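Long-range contacts in trans-2-enoyl-CoA reductase [NADH] (Treponema denticola ATCC 35405, PDB 4GGO), which catalyses the NADH-dependent reduction of the carbon-carbon double bond of trans-2-enoyl-CoA substrates such as crotonyl-CoA in bacterial fatty acid synthesis: residues 67-72 with 314-319; 81-86 with 118-123; 170-175 with 187-192; 208-213 with 254-259; 305-310 with 344-349. All coordinates share one frame; numbering follows the deposited sequence.

Interaction 1. Residues 67-72 with 314-319; sequences RITAAF and QITRLY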
# COMPACT_ATOMS: atom_id res chain seq x y z
N ARG A 67 7.21 0.77 -6.87
CA ARG A 67 8.44 0.24 -7.45
C ARG A 67 8.27 0.04 -8.95
O ARG A 67 9.16 0.38 -9.73
CB ARG A 67 8.83 -1.08 -6.77
CG ARG A 67 10.31 -1.41 -6.90
CD ARG A 67 10.64 -2.77 -6.31
NE ARG A 67 12.06 -3.07 -6.43
CZ ARG A 67 12.62 -4.23 -6.08
NH1 ARG A 67 11.88 -5.21 -5.60
NH2 ARG A 67 13.93 -4.40 -6.23
N ILE A 68 7.12 -0.51 -9.34
CA ILE A 68 6.81 -0.74 -10.75
C ILE A 68 6.75 0.57 -11.54
O ILE A 68 7.29 0.65 -12.65
CB ILE A 68 5.49 -1.51 -10.91
CG1 ILE A 68 5.65 -2.95 -10.40
CG2 ILE A 68 5.03 -1.51 -12.36
CD1 ILE A 68 4.39 -3.78 -10.50
N THR A 69 6.12 1.59 -10.97
CA THR A 69 6.02 2.89 -11.63
C THR A 69 7.40 3.52 -11.81
O THR A 69 7.71 4.06 -12.87
CB THR A 69 5.10 3.86 -10.86
OG1 THR A 69 3.79 3.29 -10.73
CG2 THR A 69 5.00 5.19 -11.59
N ALA A 70 8.22 3.45 -10.77
CA ALA A 70 9.56 4.01 -10.82
C ALA A 70 10.43 3.28 -11.84
O ALA A 70 11.13 3.90 -12.64
CB ALA A 70 10.21 3.97 -9.44
N ALA A 71 10.38 1.95 -11.81
CA ALA A 71 11.23 1.13 -12.66
C ALA A 71 10.77 1.09 -14.11
O ALA A 71 11.54 1.37 -15.02
CB ALA A 71 11.35 -0.28 -12.09
N PHE A 72 9.51 0.74 -14.33
CA PHE A 72 9.03 0.50 -15.69
C PHE A 72 8.37 1.71 -16.34
O PHE A 72 8.03 1.68 -17.52
CB PHE A 72 8.09 -0.71 -15.71
CG PHE A 72 8.74 -1.99 -15.27
CD1 PHE A 72 9.56 -2.70 -16.13
CD2 PHE A 72 8.55 -2.47 -13.98
CE1 PHE A 72 10.17 -3.87 -15.72
CE2 PHE A 72 9.16 -3.64 -13.57
CZ PHE A 72 9.97 -4.34 -14.44
N GLN A 314 -3.48 4.67 -9.07
CA GLN A 314 -3.19 5.64 -8.03
C GLN A 314 -1.75 6.14 -8.06
O GLN A 314 -1.50 7.34 -8.07
CB GLN A 314 -3.47 5.03 -6.65
CG GLN A 314 -4.88 5.18 -6.16
CD GLN A 314 -5.06 6.41 -5.30
OE1 GLN A 314 -4.58 6.45 -4.16
NE2 GLN A 314 -5.75 7.41 -5.82
N ILE A 315 -0.81 5.20 -8.09
CA ILE A 315 0.60 5.54 -7.97
C ILE A 315 1.18 6.18 -9.23
O ILE A 315 1.99 7.10 -9.15
CB ILE A 315 1.44 4.33 -7.53
CG1 ILE A 315 0.89 3.76 -6.22
CG2 ILE A 315 2.90 4.71 -7.37
CD1 ILE A 315 0.71 4.80 -5.13
N THR A 316 0.77 5.69 -10.40
CA THR A 316 1.19 6.33 -11.64
C THR A 316 0.71 7.78 -11.68
O THR A 316 1.44 8.66 -12.12
CB THR A 316 0.67 5.57 -12.89
OG1 THR A 316 -0.73 5.32 -12.75
CG2 THR A 316 1.42 4.26 -13.06
N ARG A 317 -0.51 8.02 -11.20
CA ARG A 317 -1.02 9.38 -11.11
C ARG A 317 -0.21 10.19 -10.10
O ARG A 317 0.06 11.38 -10.31
CB ARG A 317 -2.51 9.40 -10.74
CG ARG A 317 -3.08 10.80 -10.54
CD ARG A 317 -4.58 10.85 -10.78
NE ARG A 317 -5.35 10.20 -9.72
CZ ARG A 317 -5.79 10.81 -8.62
NH1 ARG A 317 -5.52 12.09 -8.43
NH2 ARG A 317 -6.49 10.14 -7.72
N LEU A 318 0.17 9.54 -9.00
CA LEU A 318 1.01 10.17 -7.98
C LEU A 318 2.34 10.66 -8.56
O LEU A 318 2.74 11.80 -8.32
CB LEU A 318 1.27 9.19 -6.84
CG LEU A 318 2.28 9.64 -5.77
CD1 LEU A 318 1.73 10.82 -4.98
CD2 LEU A 318 2.64 8.49 -4.85
N TYR A 319 3.01 9.79 -9.31
CA TYR A 319 4.29 10.15 -9.92
C TYR A 319 4.12 11.25 -10.96
O TYR A 319 4.85 12.25 -10.95
CB TYR A 319 4.92 8.92 -10.59
CG TYR A 319 5.76 8.05 -9.68
CD1 TYR A 319 5.17 7.26 -8.69
CD2 TYR A 319 7.14 7.98 -9.82
CE1 TYR A 319 5.94 6.45 -7.87
CE2 TYR A 319 7.91 7.18 -9.00
CZ TYR A 319 7.31 6.41 -8.03
OH TYR A 319 8.08 5.61 -7.21
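Thr69 OG1 bonds back to the carbonyl of Ala65 in its own helix while two methyl groups of the facing helix close on it, Thr316 CG2 lying 3.5 Å from Thr69 OG1 and Ile315 CG2 lying 3.8 Å from the same oxygen. The hydroxyl of Thr316 is likewise turned to its own helix, to Ile312 O and Glu313 O. With both hydroxyls spent on local carbonyls, the threonines meet without a polar bond, the oxygen of Thr69 against the methyl of Thr316, and can be buried like small apolar residues. The side chains of Thr69 and Thr316 stand at about a right angle to each other.

Thr69 CG2, anti to the backbone N (chi1 -59° for OG1), lies over one face of the Tyr319 ring. It is 3.7 Å from the centroid and displaced toward the rim, a CH-pi contact whose shortest approach is 3.5 Å from Thr69 CG2 to Tyr319 CG. Farther along the same ring, Ala70 CB comes within 3.5 Å of Tyr319 OH and 4.0 Å of Tyr319 CE2.

The segments 67-72 and 314-319 run at 53° to each other, with axes 9.4 Å apart. Helix 61-74, which follows the NAD-binding loop, is thus packed on helix 311-323; helix 21-38 adds Tyr34 and Arg38 against Thr316, and helix 95-110 covers Arg67 and Ala71 through Phe103.

Interaction 2. Residues 81-86 with 118-123; sequences VSFEKA and DGDAFS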
# COMPACT_ATOMS: atom_id res chain seq x y z
N VAL A 81 12.52 -3.48 -0.23
CA VAL A 81 12.60 -4.21 1.03
C VAL A 81 11.22 -4.69 1.46
O VAL A 81 10.27 -3.91 1.49
CB VAL A 81 13.19 -3.33 2.15
CG1 VAL A 81 13.17 -4.07 3.47
CG2 VAL A 81 14.61 -2.90 1.80
N SER A 82 11.12 -5.98 1.77
CA SER A 82 9.88 -6.55 2.29
C SER A 82 10.19 -7.79 3.12
O SER A 82 11.26 -8.38 3.00
CB SER A 82 8.92 -6.90 1.15
OG SER A 82 9.45 -7.93 0.34
N PHE A 83 9.24 -8.19 3.96
CA PHE A 83 9.42 -9.35 4.82
C PHE A 83 8.53 -10.50 4.36
O PHE A 83 7.35 -10.56 4.70
CB PHE A 83 9.11 -8.99 6.27
CG PHE A 83 9.75 -9.91 7.28
CD1 PHE A 83 10.60 -10.93 6.88
CD2 PHE A 83 9.49 -9.75 8.64
CE1 PHE A 83 11.18 -11.77 7.82
CE2 PHE A 83 10.07 -10.59 9.57
CZ PHE A 83 10.92 -11.60 9.16
N GLU A 84 9.10 -11.42 3.60
CA GLU A 84 8.33 -12.52 3.02
C GLU A 84 8.70 -13.87 3.62
O GLU A 84 9.69 -14.00 4.34
CB GLU A 84 8.55 -12.57 1.51
CG GLU A 84 8.33 -11.25 0.80
CD GLU A 84 6.94 -10.72 1.00
OE1 GLU A 84 5.98 -11.52 1.02
OE2 GLU A 84 6.79 -9.48 1.15
N LYS A 85 7.89 -14.87 3.31
CA LYS A 85 8.23 -16.26 3.59
C LYS A 85 8.47 -16.96 2.25
O LYS A 85 7.58 -16.97 1.39
CB LYS A 85 7.12 -16.95 4.37
CG LYS A 85 7.04 -16.52 5.83
CD LYS A 85 5.91 -17.22 6.58
CE LYS A 85 4.58 -16.52 6.37
NZ LYS A 85 3.48 -17.17 7.15
N ALA A 86 9.66 -17.51 2.07
CA ALA A 86 10.03 -18.15 0.81
C ALA A 86 9.12 -19.33 0.49
O ALA A 86 8.58 -19.97 1.39
CB ALA A 86 11.49 -18.59 0.84
N ASP A 118 15.15 -9.14 1.49
CA ASP A 118 14.07 -9.79 2.22
C ASP A 118 14.39 -9.86 3.70
O ASP A 118 15.39 -10.46 4.10
CB ASP A 118 13.82 -11.19 1.65
CG ASP A 118 12.44 -11.72 2.00
OD1 ASP A 118 11.92 -11.39 3.09
OD2 ASP A 118 11.88 -12.48 1.19
N GLY A 119 13.54 -9.26 4.53
CA GLY A 119 13.74 -9.26 5.96
C GLY A 119 12.92 -8.19 6.67
O GLY A 119 12.20 -7.43 6.03
N ASP A 120 13.05 -8.14 7.99
CA ASP A 120 12.30 -7.18 8.80
C ASP A 120 12.85 -5.77 8.62
O ASP A 120 13.92 -5.44 9.12
CB ASP A 120 12.35 -7.58 10.27
CG ASP A 120 11.57 -6.64 11.17
OD1 ASP A 120 10.66 -5.94 10.66
OD2 ASP A 120 11.85 -6.60 12.38
N ALA A 121 12.10 -4.93 7.91
CA ALA A 121 12.52 -3.56 7.62
C ALA A 121 12.60 -2.69 8.87
O ALA A 121 13.16 -1.60 8.84
CB ALA A 121 11.59 -2.93 6.59
N PHE A 122 12.03 -3.18 9.96
CA PHE A 122 12.08 -2.48 11.24
C PHE A 122 13.42 -2.72 11.93
O PHE A 122 13.74 -2.06 12.92
CB PHE A 122 10.94 -2.94 12.15
CG PHE A 122 9.57 -2.53 11.66
CD1 PHE A 122 9.37 -1.28 11.10
CD2 PHE A 122 8.49 -3.39 11.77
CE1 PHE A 122 8.12 -0.90 10.66
CE2 PHE A 122 7.24 -3.01 11.33
CZ PHE A 122 7.05 -1.76 10.77
N SER A 123 14.19 -3.66 11.41
CA SER A 123 15.46 -4.05 12.02
C SER A 123 16.63 -3.24 11.48
O SER A 123 16.62 -2.81 10.33
CB SER A 123 15.72 -5.54 11.82
OG SER A 123 16.07 -5.83 10.48
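Ser82 and Asp118, at the C-terminal ends of two neighbouring strands, form a single parallel bridge in which Gly119 N donates to Ser82 O at 2.9 Å; the touching parts, 81-84 and 118-121, run 115° apart. Beyond the bridge a side chain takes over from the backbone: Asp118 CG stands anti to its own N (chi1 -160°), and Asp118 OD1 receives Glu84 N at 2.9 Å in a nearly straight bond (176° at the hydrogen), on the syn side of the carboxylate.

Phe83 lays its ring over the Gly119-Asp120 peptide, with Asp120 N 3.7 Å above the ring plane near its centre, while Phe83 CE2 lies 3.8 Å from Asp120 CB. Asp120 OD1 accepts Phe122 N, making an Asx turn. Val81 CG1 meets Ala121 CB at 3.7 Å.

Phe83, Glu84, Asp120 and Ala121 all bind NAD, and Glu84 helps to discriminate NADH from NADPH. Its carboxylate is held by Thr94 and Ser59, and its negative charge is consistent with rejection of a phosphate.

Strand 114-118 is one edge of the parallel sheet, and strand 77-82 separates it from strand 52-56; Trp97 of helix 95-110 packs against Asp118 and Glu84, whereas Ile126 and Val130 of helix 124-136 touch Val81.

Interaction 3. Residues 170-175 with 187-192; sequences GKTFTG and EISAEP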
# COMPACT_ATOMS: atom_id res chain seq x y z
N GLY A 170 -13.11 6.01 23.79
CA GLY A 170 -14.31 6.42 24.51
C GLY A 170 -15.47 5.46 24.36
O GLY A 170 -15.78 4.70 25.28
N LYS A 171 -16.12 5.49 23.20
CA LYS A 171 -17.29 4.65 22.96
C LYS A 171 -17.01 3.58 21.91
O LYS A 171 -16.11 3.71 21.08
CB LYS A 171 -18.48 5.50 22.51
CG LYS A 171 -19.05 6.40 23.59
CD LYS A 171 -20.34 7.05 23.13
CE LYS A 171 -20.94 7.94 24.21
NZ LYS A 171 -21.23 7.17 25.45
N THR A 172 -17.80 2.51 21.95
CA THR A 172 -17.71 1.45 20.96
C THR A 172 -18.18 1.94 19.60
O THR A 172 -19.23 2.58 19.49
CB THR A 172 -18.52 0.20 21.38
OG1 THR A 172 -18.66 -0.69 20.27
CG2 THR A 172 -19.90 0.60 21.88
N PHE A 173 -17.40 1.66 18.56
CA PHE A 173 -17.78 2.04 17.21
C PHE A 173 -18.51 0.89 16.53
O PHE A 173 -17.96 -0.19 16.34
CB PHE A 173 -16.55 2.44 16.39
CG PHE A 173 -16.84 2.69 14.94
CD1 PHE A 173 -17.71 3.70 14.56
CD2 PHE A 173 -16.24 1.92 13.96
CE1 PHE A 173 -17.98 3.94 13.22
CE2 PHE A 173 -16.50 2.15 12.62
CZ PHE A 173 -17.37 3.16 12.25
N THR A 174 -19.76 1.14 16.16
CA THR A 174 -20.61 0.11 15.57
C THR A 174 -21.17 0.59 14.23
O THR A 174 -21.64 1.72 14.12
CB THR A 174 -21.77 -0.26 16.51
OG1 THR A 174 -21.24 -0.76 17.74
CG2 THR A 174 -22.65 -1.33 15.88
N GLY A 175 -21.10 -0.28 13.23
CA GLY A 175 -21.64 0.04 11.92
C GLY A 175 -21.95 -1.20 11.11
O GLY A 175 -21.55 -2.30 11.47
N GLU A 187 -23.86 -6.49 11.36
CA GLU A 187 -23.57 -5.37 12.24
C GLU A 187 -22.44 -5.77 13.17
O GLU A 187 -22.60 -6.64 14.03
CB GLU A 187 -24.81 -4.98 13.04
CG GLU A 187 -24.55 -3.90 14.08
CD GLU A 187 -25.73 -2.97 14.26
OE1 GLU A 187 -26.51 -2.80 13.30
OE2 GLU A 187 -25.87 -2.39 15.36
N ILE A 188 -21.28 -5.13 13.00
CA ILE A 188 -20.12 -5.45 13.81
C ILE A 188 -19.65 -4.23 14.59
O ILE A 188 -20.03 -3.10 14.28
CB ILE A 188 -18.96 -5.99 12.96
CG1 ILE A 188 -18.39 -4.89 12.06
CG2 ILE A 188 -19.42 -7.17 12.13
CD1 ILE A 188 -17.14 -5.30 11.32
N SER A 189 -18.81 -4.46 15.59
CA SER A 189 -18.38 -3.39 16.48
C SER A 189 -16.89 -3.45 16.79
O SER A 189 -16.27 -4.51 16.71
CB SER A 189 -19.17 -3.44 17.79
OG SER A 189 -20.57 -3.36 17.54
N ALA A 190 -16.33 -2.30 17.14
CA ALA A 190 -14.96 -2.23 17.64
C ALA A 190 -14.98 -1.54 19.01
O ALA A 190 -15.40 -0.39 19.13
CB ALA A 190 -14.08 -1.47 16.67
N GLU A 191 -14.54 -2.26 20.03
CA GLU A 191 -14.53 -1.75 21.39
C GLU A 191 -13.48 -0.65 21.55
O GLU A 191 -12.49 -0.64 20.82
CB GLU A 191 -14.26 -2.88 22.39
CG GLU A 191 -15.20 -4.07 22.27
CD GLU A 191 -16.54 -3.84 22.95
OE1 GLU A 191 -16.93 -4.68 23.79
OE2 GLU A 191 -17.21 -2.83 22.64
N PRO A 192 -13.71 0.29 22.48
CA PRO A 192 -12.72 1.35 22.71
C PRO A 192 -11.40 0.81 23.25
O PRO A 192 -11.40 -0.15 24.02
CB PRO A 192 -13.41 2.25 23.75
CG PRO A 192 -14.41 1.37 24.41
CD PRO A 192 -14.89 0.44 23.34
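Phe173 and Ala190 make the shortest backbone bonds between the strands of this antiparallel hairpin, a hydrogen-bonded pair in which Phe173 N reaches Ala190 O at 2.9 Å and Ala190 N reaches Phe173 O at 2.8 Å. At the next hydrogen-bonded pair the bonds lengthen: Gly175 N to Ile188 O and Ile188 N to Gly175 O are both 3.2 Å, although both run nearly straight out from their carbonyls. Phe173, Ala190 and Ile188 share the face turned to the protein. Phe173 CG is anti to the backbone N (chi1 173°), and the ring leaves the partner strand to pack on Ala242 and Leu243 of helix 241-244 and on Pro289, which Ile188 also touches.

The other face is polar and more exposed. In the non-hydrogen-bonded pair Thr174 and Ser189, the hydroxyls Thr174 OG1 and Ser189 OG meet at 2.7 Å, and either may donate. Thr174 CG2 lies 3.4 Å from Glu187 OE2, the two side chains crossing at about a right angle. At the open end, Thr172 OG1 makes only a weak bond to Ala190 O, and Pro192 CD rests 3.8 Å from Thr172 CA.

The division of chemistry implies a two-sided hairpin: backbone bonds join its strands, a hydroxyl pair links them on the outer side, and apolar groups seat it beside helix 241-244, which carries Tyr244, the probable proton donor.

Interaction 4. Residues 208-213 with 254-259; sequences EDWERW and EHLEAT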
# COMPACT_ATOMS: atom_id res chain seq x y z
N GLU A 208 8.02 6.45 13.40
CA GLU A 208 9.31 6.20 14.06
C GLU A 208 10.31 5.51 13.14
O GLU A 208 11.44 5.98 12.97
CB GLU A 208 9.13 5.40 15.35
CG GLU A 208 8.56 6.20 16.50
CD GLU A 208 8.72 5.49 17.84
OE1 GLU A 208 9.10 4.30 17.85
OE2 GLU A 208 8.47 6.14 18.88
N ASP A 209 9.91 4.40 12.54
CA ASP A 209 10.80 3.63 11.67
C ASP A 209 11.17 4.41 10.42
O ASP A 209 12.29 4.33 9.93
CB ASP A 209 10.17 2.30 11.28
CG ASP A 209 11.10 1.44 10.44
OD1 ASP A 209 12.23 1.18 10.89
OD2 ASP A 209 10.69 1.04 9.33
N TRP A 210 10.20 5.17 9.90
CA TRP A 210 10.41 6.01 8.73
C TRP A 210 11.55 6.99 8.99
O TRP A 210 12.49 7.10 8.20
CB TRP A 210 9.12 6.77 8.41
CG TRP A 210 9.21 7.68 7.22
CD1 TRP A 210 10.09 7.60 6.18
CD2 TRP A 210 8.37 8.81 6.95
NE1 TRP A 210 9.86 8.62 5.29
CE2 TRP A 210 8.81 9.37 5.74
CE3 TRP A 210 7.30 9.40 7.63
CZ2 TRP A 210 8.20 10.50 5.18
CZ3 TRP A 210 6.70 10.52 7.07
CH2 TRP A 210 7.16 11.06 5.86
N GLU A 211 11.45 7.70 10.11
CA GLU A 211 12.46 8.68 10.49
C GLU A 211 13.80 8.00 10.76
O GLU A 211 14.86 8.55 10.47
CB GLU A 211 12.00 9.46 11.73
CG GLU A 211 12.85 10.67 12.05
CD GLU A 211 12.28 11.49 13.19
OE1 GLU A 211 11.59 10.92 14.06
OE2 GLU A 211 12.52 12.72 13.22
N ARG A 212 13.74 6.78 11.29
CA ARG A 212 14.95 6.01 11.56
C ARG A 212 15.65 5.64 10.25
O ARG A 212 16.87 5.71 10.16
CB ARG A 212 14.62 4.75 12.37
CG ARG A 212 15.84 4.09 13.00
CD ARG A 212 15.45 2.83 13.75
NE ARG A 212 16.59 2.22 14.44
CZ ARG A 212 16.84 2.36 15.74
NH1 ARG A 212 16.03 3.09 16.50
NH2 ARG A 212 17.89 1.77 16.28
N TRP A 213 14.86 5.26 9.25
CA TRP A 213 15.39 4.95 7.93
C TRP A 213 16.09 6.17 7.33
O TRP A 213 17.20 6.07 6.82
CB TRP A 213 14.27 4.49 6.99
CG TRP A 213 14.02 3.01 7.00
CD1 TRP A 213 13.06 2.35 7.70
CD2 TRP A 213 14.75 2.01 6.28
NE1 TRP A 213 13.14 1.00 7.46
CE2 TRP A 213 14.17 0.77 6.59
CE3 TRP A 213 15.84 2.05 5.40
CZ2 TRP A 213 14.65 -0.43 6.05
CZ3 TRP A 213 16.30 0.86 4.87
CH2 TRP A 213 15.71 -0.36 5.20
N GLU A 254 -1.48 10.90 12.92
CA GLU A 254 -1.03 12.17 13.49
C GLU A 254 0.47 12.15 13.76
O GLU A 254 1.16 13.15 13.54
CB GLU A 254 -1.78 12.47 14.79
CG GLU A 254 -3.19 13.01 14.59
CD GLU A 254 -3.85 13.36 15.91
OE1 GLU A 254 -3.30 13.01 16.97
OE2 GLU A 254 -4.93 13.99 15.88
N HIS A 255 0.96 11.01 14.23
CA HIS A 255 2.39 10.85 14.48
C HIS A 255 3.14 10.83 13.15
O HIS A 255 4.25 11.37 13.05
CB HIS A 255 2.65 9.55 15.25
CG HIS A 255 4.06 9.43 15.75
ND1 HIS A 255 5.09 8.98 14.96
CD2 HIS A 255 4.60 9.69 16.97
CE1 HIS A 255 6.21 8.97 15.66
NE2 HIS A 255 5.94 9.40 16.88
N LEU A 256 2.53 10.22 12.14
CA LEU A 256 3.11 10.18 10.80
C LEU A 256 3.28 11.58 10.24
O LEU A 256 4.30 11.90 9.64
CB LEU A 256 2.20 9.38 9.86
CG LEU A 256 2.74 8.14 9.14
CD1 LEU A 256 2.02 7.96 7.81
CD2 LEU A 256 4.24 8.21 8.95
N GLU A 257 2.27 12.42 10.45
CA GLU A 257 2.27 13.78 9.93
C GLU A 257 3.29 14.66 10.65
O GLU A 257 3.98 15.46 10.02
CB GLU A 257 0.86 14.39 10.03
CG GLU A 257 -0.17 13.70 9.15
CD GLU A 257 -1.59 14.12 9.46
OE1 GLU A 257 -1.80 14.84 10.46
OE2 GLU A 257 -2.51 13.72 8.70
N ALA A 258 3.37 14.51 11.97
CA ALA A 258 4.34 15.25 12.76
C ALA A 258 5.76 14.82 12.41
O ALA A 258 6.70 15.61 12.51
CB ALA A 258 4.07 15.05 14.24
N THR A 259 5.91 13.56 12.00
CA THR A 259 7.21 13.03 11.62
C THR A 259 7.70 13.63 10.30
O THR A 259 8.84 14.07 10.20
CB THR A 259 7.18 11.49 11.51
OG1 THR A 259 6.93 10.92 12.80
CG2 THR A 259 8.51 10.96 10.99
O HOH W 1 9.03 9.83 14.53
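Glu211 and Thr259 meet where two near-parallel helices of this Rossmann-type fold, 23° apart and 9.9 Å between segment axes, lie side by side over strand 227-233. Glu211 CB rests 3.9 Å from Thr259 CG2. From there CG runs anti to the backbone N (chi1 -169°), and the extended chain carries the carboxylate to a water shared with the threonine. At the tip, Glu211 OE1 accepts from this water at 2.8 Å, which also donates to Thr259 OG1, and it makes a salt bridge with Arg262.

Deeper in, Trp210 slides past Thr259 and crosses Leu256 at about a right angle, with Trp210 CE3 3.5 Å from Leu256 CD2; its NE1 is bonded to Thr229 of strand 227-233. Toward the start of the helix, Glu208 CG touches His255 CE1 at 3.7 Å, while His255 ND1 is engaged by Gly207 N. Thr259 OG1 donates to His255 O at 2.7 Å, and Thr259 N reaches that same oxygen from the opposite face of its carbonyl plane.

Interaction 5. Residues 305-310 with 344-349; sequences KGNHEG and ELEEDV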
# COMPACT_ATOMS: atom_id res chain seq x y z
N LYS A 305 -18.78 6.62 -12.41
CA LYS A 305 -18.38 7.99 -12.68
C LYS A 305 -17.15 8.06 -13.58
O LYS A 305 -16.94 9.05 -14.30
CB LYS A 305 -18.12 8.75 -11.38
CG LYS A 305 -19.37 9.06 -10.57
CD LYS A 305 -19.04 9.90 -9.35
CE LYS A 305 -20.30 10.34 -8.62
NZ LYS A 305 -21.13 11.26 -9.45
N GLY A 306 -16.33 7.02 -13.54
CA GLY A 306 -15.15 6.94 -14.39
C GLY A 306 -13.87 7.36 -13.71
O GLY A 306 -12.84 7.50 -14.36
N ASN A 307 -13.92 7.55 -12.39
CA ASN A 307 -12.73 7.95 -11.64
C ASN A 307 -12.21 6.89 -10.68
O ASN A 307 -11.46 7.20 -9.75
CB ASN A 307 -12.96 9.28 -10.91
CG ASN A 307 -14.12 9.22 -9.93
OD1 ASN A 307 -14.76 8.18 -9.77
ND2 ASN A 307 -14.38 10.33 -9.26
N HIS A 308 -12.61 5.64 -10.89
CA HIS A 308 -12.12 4.54 -10.06
C HIS A 308 -10.65 4.28 -10.33
O HIS A 308 -10.19 4.34 -11.47
CB HIS A 308 -12.92 3.26 -10.30
CG HIS A 308 -12.37 2.07 -9.58
ND1 HIS A 308 -12.43 1.94 -8.21
CD2 HIS A 308 -11.73 0.97 -10.04
CE1 HIS A 308 -11.86 0.80 -7.86
NE2 HIS A 308 -11.43 0.19 -8.95
N GLU A 309 -9.91 3.97 -9.27
CA GLU A 309 -8.49 3.65 -9.38
C GLU A 309 -8.13 2.46 -8.50
O GLU A 309 -8.69 2.28 -7.42
CB GLU A 309 -7.63 4.84 -8.98
CG GLU A 309 -7.67 6.02 -9.94
CD GLU A 309 -6.85 7.19 -9.44
OE1 GLU A 309 -7.15 7.69 -8.33
OE2 GLU A 309 -5.91 7.61 -10.14
N GLY A 310 -7.20 1.64 -8.99
CA GLY A 310 -6.57 0.62 -8.17
C GLY A 310 -5.21 1.14 -7.75
O GLY A 310 -4.94 2.34 -7.87
N GLU A 344 -11.74 10.33 -4.46
CA GLU A 344 -12.59 9.60 -3.53
C GLU A 344 -13.42 10.55 -2.66
O GLU A 344 -14.61 10.34 -2.45
CB GLU A 344 -11.76 8.68 -2.63
CG GLU A 344 -12.53 8.14 -1.43
CD GLU A 344 -11.73 7.14 -0.61
OE1 GLU A 344 -10.63 6.76 -1.05
OE2 GLU A 344 -12.21 6.73 0.47
N LEU A 345 -12.77 11.60 -2.17
CA LEU A 345 -13.42 12.50 -1.23
C LEU A 345 -14.09 13.69 -1.90
O LEU A 345 -14.45 14.67 -1.24
CB LEU A 345 -12.43 12.98 -0.16
CG LEU A 345 -11.91 11.89 0.77
CD1 LEU A 345 -10.95 12.48 1.80
CD2 LEU A 345 -13.06 11.17 1.46
N GLU A 346 -14.26 13.61 -3.22
CA GLU A 346 -15.08 14.58 -3.94
C GLU A 346 -16.48 14.55 -3.37
O GLU A 346 -16.99 13.49 -3.02
CB GLU A 346 -15.15 14.24 -5.43
CG GLU A 346 -13.96 14.68 -6.25
CD GLU A 346 -14.07 14.22 -7.69
OE1 GLU A 346 -15.20 14.04 -8.17
OE2 GLU A 346 -13.01 14.02 -8.33
N GLU A 347 -17.10 15.72 -3.26
CA GLU A 347 -18.44 15.83 -2.70
C GLU A 347 -19.45 14.98 -3.47
O GLU A 347 -20.28 14.29 -2.86
CB GLU A 347 -18.89 17.29 -2.67
CG GLU A 347 -20.25 17.49 -2.02
CD GLU A 347 -20.78 18.90 -2.19
OE1 GLU A 347 -20.08 19.86 -1.80
OE2 GLU A 347 -21.90 19.04 -2.71
N ASP A 348 -19.38 15.02 -4.79
CA ASP A 348 -20.32 14.28 -5.63
C ASP A 348 -20.15 12.77 -5.44
O ASP A 348 -21.13 12.02 -5.50
CB ASP A 348 -20.17 14.68 -7.10
CG ASP A 348 -18.86 14.23 -7.71
OD1 ASP A 348 -17.80 14.77 -7.33
OD2 ASP A 348 -18.89 13.33 -8.58
N VAL A 349 -18.92 12.33 -5.20
CA VAL A 349 -18.66 10.93 -4.93
C VAL A 349 -19.20 10.52 -3.56
O VAL A 349 -19.94 9.54 -3.44
CB VAL A 349 -17.16 10.60 -5.01
CG1 VAL A 349 -16.89 9.19 -4.48
CG2 VAL A 349 -16.65 10.74 -6.44
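Glu346, Asp348 and Val349 meet Lys305 and Asn307 at a helix N-terminus: Glu346 occupies the N-cap position of helix 347-359, which faces the C-terminal end of helix 291-305 and the loop beyond it. Just before the cap, the buried carboxylate of Glu344 is bonded to Tyr294, to Gly279 N and to Tyr234, a substrate-binding residue, so this surface contact adjoins the substrate region of the enzyme.

Glu346 extends its chain toward Asn307, the two side chains approaching tip to tip with amide and carboxylate planes 60° apart. Glu346 OE1 and Lys305 NZ are opposite charges 6.7 Å apart, not in contact, which may add a weak attraction.

Asp348 follows in the first helical turn, CG lying between the backbone N and the carbonyl carbon (chi1 69°). Asp348 OD2 forms a salt bridge with Lys305 NZ at 3.2 Å, weak as a hydrogen bond. The two chains slide past each other in opposite directions; Lys305 CE lies 3.3 Å from Asp348 OD2, and a bend at chi4 (-65°) sets NZ beside the same oxygen.

Val349, buried, packs on Leu298 of helix 291-305. Its branch Val349 CG2 also meets the lysine's aliphatic part, 3.9 Å from Lys305 CD.

Overall arrangement
A seven-stranded parallel sheet of order 3-2-1-4-5-6-7 relates most of these contacts. Interaction 2 joins its edge strand 114-118 to strand 77-82, which follows the helix of interaction 1; their centres are 22 Å apart. Interaction 4, about 19 Å from interaction 2 between centres, touches it where Phe122 meets Asp209. Interactions 2, 3 and 4 come in series along the chain, all nested within the loop closed by interaction 1. Interaction 5 crosses interaction 1 in sequence and touches it through the Glu309-Arg317 salt bridge. Interaction 3 lies on a separate hairpin, about 37 Å from interaction 1 between centres. Together they sample the NAD-binding end of the sheet, its covering helices and the substrate region's surroundings within one monomer.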